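Local coordinates for protein chitinase A (Equisetum arvense, PDB 5BUM) that probably hydrolyses glycosidic bonds of chitin through a family 18 catalytic domain, and is represented here by its carbohydrate-binding LysM domain alone, at residues S10-C14 with Y15-Q19; V25-L28 with Q29-P33. All coordinates share one frame; numbering follows the deposited sequence.

Contact 1 (S10-C14 with Y15-Q19)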
loop_
_atom_site.group_PDB
_atom_site.type_symbol
_atom_site.label_atom_id
_atom_site.label_comp_id
_atom_site.label_asym_id
_atom_site.label_seq_id
_atom_site.Cartn_x
_atom_site.Cartn_y
_atom_site.Cartn_z
ATOM N N SER A 10 9.044 7.085 -7.739
ATOM C CA SER A 10 8.566 8.317 -8.343
ATOM C C SER A 10 8.326 8.165 -9.853
ATOM O O SER A 10 9.247 7.814 -10.578
ATOM C CB SER A 10 9.627 9.411 -8.091
ATOM O OG SER A 10 9.048 10.689 -8.220
ATOM N N GLY A 11 7.102 8.408 -10.319
ATOM C CA GLY A 11 6.814 8.369 -11.762
ATOM C C GLY A 11 6.501 6.994 -12.358
ATOM O O GLY A 11 6.138 6.888 -13.524
ATOM N N ASP A 12 6.636 5.935 -11.572
ATOM C CA ASP A 12 6.178 4.620 -12.014
ATOM C C ASP A 12 4.713 4.536 -12.394
ATOM O O ASP A 12 3.850 5.081 -11.707
ATOM C CB ASP A 12 6.383 3.620 -10.900
ATOM C CG ASP A 12 7.802 3.220 -10.756
ATOM O OD1 ASP A 12 8.620 3.613 -11.615
ATOM O OD2 ASP A 12 8.088 2.490 -9.801
ATOM N N ILE A 13 4.404 3.782 -13.446
ATOM C CA ILE A 13 2.985 3.510 -13.785
ATOM C C ILE A 13 2.753 2.022 -13.867
ATOM O O ILE A 13 3.703 1.221 -13.974
ATOM C CB ILE A 13 2.552 4.218 -15.085
ATOM C CG1 ILE A 13 3.318 3.648 -16.301
ATOM C CG2 ILE A 13 2.833 5.722 -14.959
ATOM C CD1 ILE A 13 2.968 4.317 -17.622
ATOM N N CYS A 14 1.500 1.617 -13.767
ATOM C CA CYS A 14 1.235 0.187 -13.636
ATOM C C CYS A 14 1.681 -0.558 -14.899
ATOM O O CYS A 14 2.218 -1.657 -14.806
ATOM C CB CYS A 14 -0.240 -0.090 -13.405
ATOM S SG CYS A 14 -0.818 0.073 -11.713
ATOM N N TYR A 15 1.421 0.034 -16.075
ATOM C CA TYR A 15 1.769 -0.610 -17.318
ATOM C C TYR A 15 3.222 -0.974 -17.325
ATOM O O TYR A 15 3.551 -2.090 -17.698
ATOM C CB TYR A 15 1.408 0.256 -18.511
ATOM C CG TYR A 15 1.606 -0.406 -19.853
ATOM C CD1 TYR A 15 0.637 -1.234 -20.403
ATOM C CD2 TYR A 15 2.764 -0.182 -20.600
ATOM C CE1 TYR A 15 0.831 -1.829 -21.651
ATOM C CE2 TYR A 15 2.952 -0.779 -21.843
ATOM C CZ TYR A 15 1.995 -1.594 -22.349
ATOM O OH TYR A 15 2.212 -2.178 -23.576
ATOM N N ASN A 16 4.107 -0.093 -16.885
ATOM C CA ASN A 16 5.531 -0.398 -17.029
ATOM C C ASN A 16 6.020 -1.369 -15.989
ATOM O O ASN A 16 6.968 -2.133 -16.237
ATOM C CB ASN A 16 6.394 0.854 -16.960
ATOM C CG ASN A 16 6.144 1.773 -18.107
ATOM O OD1 ASN A 16 6.349 2.974 -18.018
ATOM N ND2 ASN A 16 5.688 1.217 -19.196
ATOM N N ILE A 17 5.436 -1.282 -14.798
ATOM C CA ILE A 17 5.783 -2.181 -13.702
ATOM C C ILE A 17 5.461 -3.586 -14.147
ATOM O O ILE A 17 6.276 -4.482 -14.034
ATOM C CB ILE A 17 4.983 -1.833 -12.423
ATOM C CG1 ILE A 17 5.492 -0.438 -11.891
ATOM C CG2 ILE A 17 5.065 -2.983 -11.425
ATOM C CD1 ILE A 17 4.777 0.163 -10.701
ATOM N N ALA A 18 4.278 -3.750 -14.697
ATOM C CA ALA A 18 3.830 -5.022 -15.214
ATOM C C ALA A 18 4.742 -5.562 -16.335
ATOM O O ALA A 18 5.169 -6.701 -16.311
ATOM C CB ALA A 18 2.415 -4.844 -15.741
ATOM N N GLN A 19 5.018 -4.743 -17.335
ATOM C CA GLN A 19 5.959 -5.146 -18.387
ATOM C C GLN A 19 7.280 -5.599 -17.797
ATOM O O GLN A 19 7.752 -6.649 -18.154
ATOM C CB GLN A 19 6.268 -4.004 -19.327
ATOM C CG GLN A 19 5.364 -3.899 -20.504
ATOM C CD GLN A 19 5.988 -2.920 -21.450
ATOM O OE1 GLN A 19 6.643 -1.943 -21.015
ATOM N NE2 GLN A 19 5.848 -3.174 -22.739
HETATM O O HOH W 1 6.998 3.634 -15.064
#
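Asp12 meets Ile17 where the loop after the first strand runs into the first helix of the LysM beta-alpha-alpha-beta fold. The Asp12 CB lies 3.8 Å from Ile17 CD1, the two side chains crossing at about a right angle, while the carboxylate turns back along the loop: OD2 is hydrogen-bonded to Tyr6 OH and Lys9 N. Next comes Ile13, the N-cap residue. Its O takes the first helical bond, from Ile17 N (3.2 Å), with a weak additional one from Asn16 N, and Ile17 CG1 packs against this same oxygen. The Ile13 side chain has no polar atom to cap the helix. Instead, its CG1, held between the backbone N and the carbonyl carbon (chi1 65°), crosses the Asn16 side chain at a slant, 3.5 Å from OD1. One water accepts from Ile13 N and donates to Asn16 OD1, each at 3.1 Å; it bridges the pair that in a capping box would be bonded directly, N-cap N-H to the side chain three residues on. Cys14 turns its sulfur into the core, where SG forms the disulfide with Cys37 and the side chain packs on Leu28, Leu35 and Leu40. The Cys14 O receives Ala18 N at 2.9 Å with an N-H...O angle of 170°, and Ala18 CB rests 3.3 Å from that oxygen.

Contact 2 (V25-L28 with Q29-P33)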
loop_
_atom_site.group_PDB
_atom_site.type_symbol
_atom_site.label_atom_id
_atom_site.label_comp_id
_atom_site.label_asym_id
_atom_site.label_seq_id
_atom_site.Cartn_x
_atom_site.Cartn_y
_atom_site.Cartn_z
ATOM N N VAL A 25 -1.319 -5.545 -16.944
ATOM C CA VAL A 25 -1.868 -4.803 -15.834
ATOM C C VAL A 25 -2.948 -5.569 -15.133
ATOM O O VAL A 25 -2.991 -5.542 -13.909
ATOM C CB VAL A 25 -2.354 -3.422 -16.239
ATOM C CG1 VAL A 25 -3.093 -2.821 -15.055
ATOM C CG2 VAL A 25 -1.139 -2.557 -16.648
ATOM N N ALA A 26 -3.809 -6.263 -15.872
ATOM C CA ALA A 26 -4.880 -7.062 -15.191
ATOM C C ALA A 26 -4.302 -8.080 -14.254
ATOM O O ALA A 26 -4.829 -8.283 -13.184
ATOM C CB ALA A 26 -5.777 -7.786 -16.196
ATOM N N THR A 27 -3.224 -8.745 -14.665
ATOM C CA THR A 27 -2.577 -9.713 -13.784
ATOM C C THR A 27 -2.027 -9.008 -12.564
ATOM O O THR A 27 -2.269 -9.430 -11.449
ATOM C CB THR A 27 -1.450 -10.497 -14.467
ATOM O OG1 THR A 27 -1.951 -11.143 -15.647
ATOM C CG2 THR A 27 -0.907 -11.568 -13.529
ATOM N N LEU A 28 -1.295 -7.923 -12.771
ATOM C CA LEU A 28 -0.838 -7.120 -11.643
ATOM C C LEU A 28 -2.023 -6.824 -10.722
ATOM O O LEU A 28 -1.859 -6.843 -9.491
ATOM C CB LEU A 28 -0.265 -5.768 -12.125
ATOM C CG LEU A 28 0.445 -4.913 -11.079
ATOM C CD1 LEU A 28 1.575 -5.735 -10.453
ATOM C CD2 LEU A 28 0.989 -3.601 -11.645
ATOM N N GLN A 29 -3.186 -6.486 -11.302
ATOM C CA GLN A 29 -4.367 -6.157 -10.491
ATOM C C GLN A 29 -4.844 -7.374 -9.756
ATOM O O GLN A 29 -5.099 -7.304 -8.567
ATOM C CB GLN A 29 -5.512 -5.580 -11.309
ATOM C CG GLN A 29 -5.352 -4.079 -11.546
ATOM C CD GLN A 29 -6.216 -3.541 -12.696
ATOM O OE1 GLN A 29 -6.522 -2.353 -12.746
ATOM N NE2 GLN A 29 -6.594 -4.414 -13.632
ATOM N N SER A 30 -4.927 -8.502 -10.447
ATOM C CA SER A 30 -5.340 -9.735 -9.810
ATOM C C SER A 30 -4.407 -10.078 -8.615
ATOM O O SER A 30 -4.808 -10.697 -7.633
ATOM C CB SER A 30 -5.260 -10.853 -10.798
ATOM O OG SER A 30 -3.975 -11.433 -10.622
ATOM N N TYR A 31 -3.149 -9.691 -8.706
ATOM C CA TYR A 31 -2.194 -9.977 -7.633
ATOM C C TYR A 31 -2.334 -9.006 -6.493
ATOM O O TYR A 31 -1.749 -9.208 -5.450
ATOM C CB TYR A 31 -0.749 -9.853 -8.133
ATOM C CG TYR A 31 -0.223 -10.929 -9.058
ATOM C CD1 TYR A 31 -0.851 -12.160 -9.192
ATOM C CD2 TYR A 31 0.948 -10.710 -9.755
ATOM C CE1 TYR A 31 -0.338 -13.135 -10.048
ATOM C CE2 TYR A 31 1.479 -11.670 -10.590
ATOM C CZ TYR A 31 0.838 -12.880 -10.731
ATOM O OH TYR A 31 1.382 -13.808 -11.558
ATOM N N ASN A 32 -3.043 -7.910 -6.710
ATOM C CA ASN A 32 -3.124 -6.848 -5.715
ATOM C C ASN A 32 -4.591 -6.390 -5.553
ATOM O O ASN A 32 -4.998 -5.371 -6.143
ATOM C CB ASN A 32 -2.210 -5.660 -6.109
ATOM C CG ASN A 32 -0.738 -6.033 -6.158
ATOM O OD1 ASN A 32 -0.052 -5.963 -5.136
ATOM N ND2 ASN A 32 -0.230 -6.419 -7.355
ATOM N N PRO A 33 -5.381 -7.139 -4.746
ATOM C CA PRO A 33 -6.806 -6.811 -4.550
ATOM C C PRO A 33 -7.070 -5.316 -4.257
ATOM O O PRO A 33 -6.590 -4.765 -3.261
ATOM C CB PRO A 33 -7.187 -7.690 -3.342
ATOM C CG PRO A 33 -6.314 -8.906 -3.481
ATOM C CD PRO A 33 -4.988 -8.347 -3.973
#
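Three successive i to i+4 bonds carry the backbone from Val25, Ala26 and Thr27 to the N atoms of Gln29, Ser30 and Tyr31, and a weak bond from Tyr31 N to Leu28 O follows at the last turn. Thr27 O is gripped twice: Tyr31 N approaches it at 2.9 Å, and Ser30 OG donates to it at 2.8 Å, in the carbonyl plane on a lone pair. The same oxygen lies over one face of the Tyr31 ring, near CG. Farther out, at the phenol end, the Thr27 methyl makes a CH-pi contact, CG2 standing 3.9 Å from the ring centroid and 23° off the normal, displaced toward the rim at CZ. Thr27 places that methyl anti to the backbone N, which runs it alongside the tyrosine and leaves OG1 for its bond with Asp24 OD1. This is the second helix of the LysM fold, at its exit into the loop leading to the last strand. There Asn32 folds its amide back on the helix: ND2 donates to Leu28 O at 2.7 Å with an N-H...O angle of 170°, with the acceptor only 7° out of the amide plane, while OD1 is hydrogen-bonded to Cys47 N on the second strand. Leu28 CD1 packs 3.7 Å from that ND2 as its side chain reaches Cys14 and Ile17 of the first helix. One turn back, Gln29, extended beyond CG, crosses Val25 at a slant, its CD 4.0 Å from Val25 CG1, and lays NE2 3.5 Å from Ala26 CA.

How the contacts relate
Contact 1 opens the first helix and contact 2 spans the second and its exit; their centres are about 13 Å apart, on opposite sides of the chain's centre, yet the helices touch. Val25 CG2 packs 3.6 Å from Tyr15 CA, Leu28 CD2 lies 3.9 Å from Cys14 O, and Ala18 CB approaches Val25 N at 4.0 Å. In LysM domains, chitin oligomers usually bind in a shallow groove between the loop before the first helix and the loop after the second, so residues 10-13 and 32-33 probably adjoin that groove. A sulfate ion, probably from the crystallisation liquor, lies about 3 Å from the Asp12 side chain in contact 1. In the two-chain assembly, Pro33 packs on Ser10 of the second subunit.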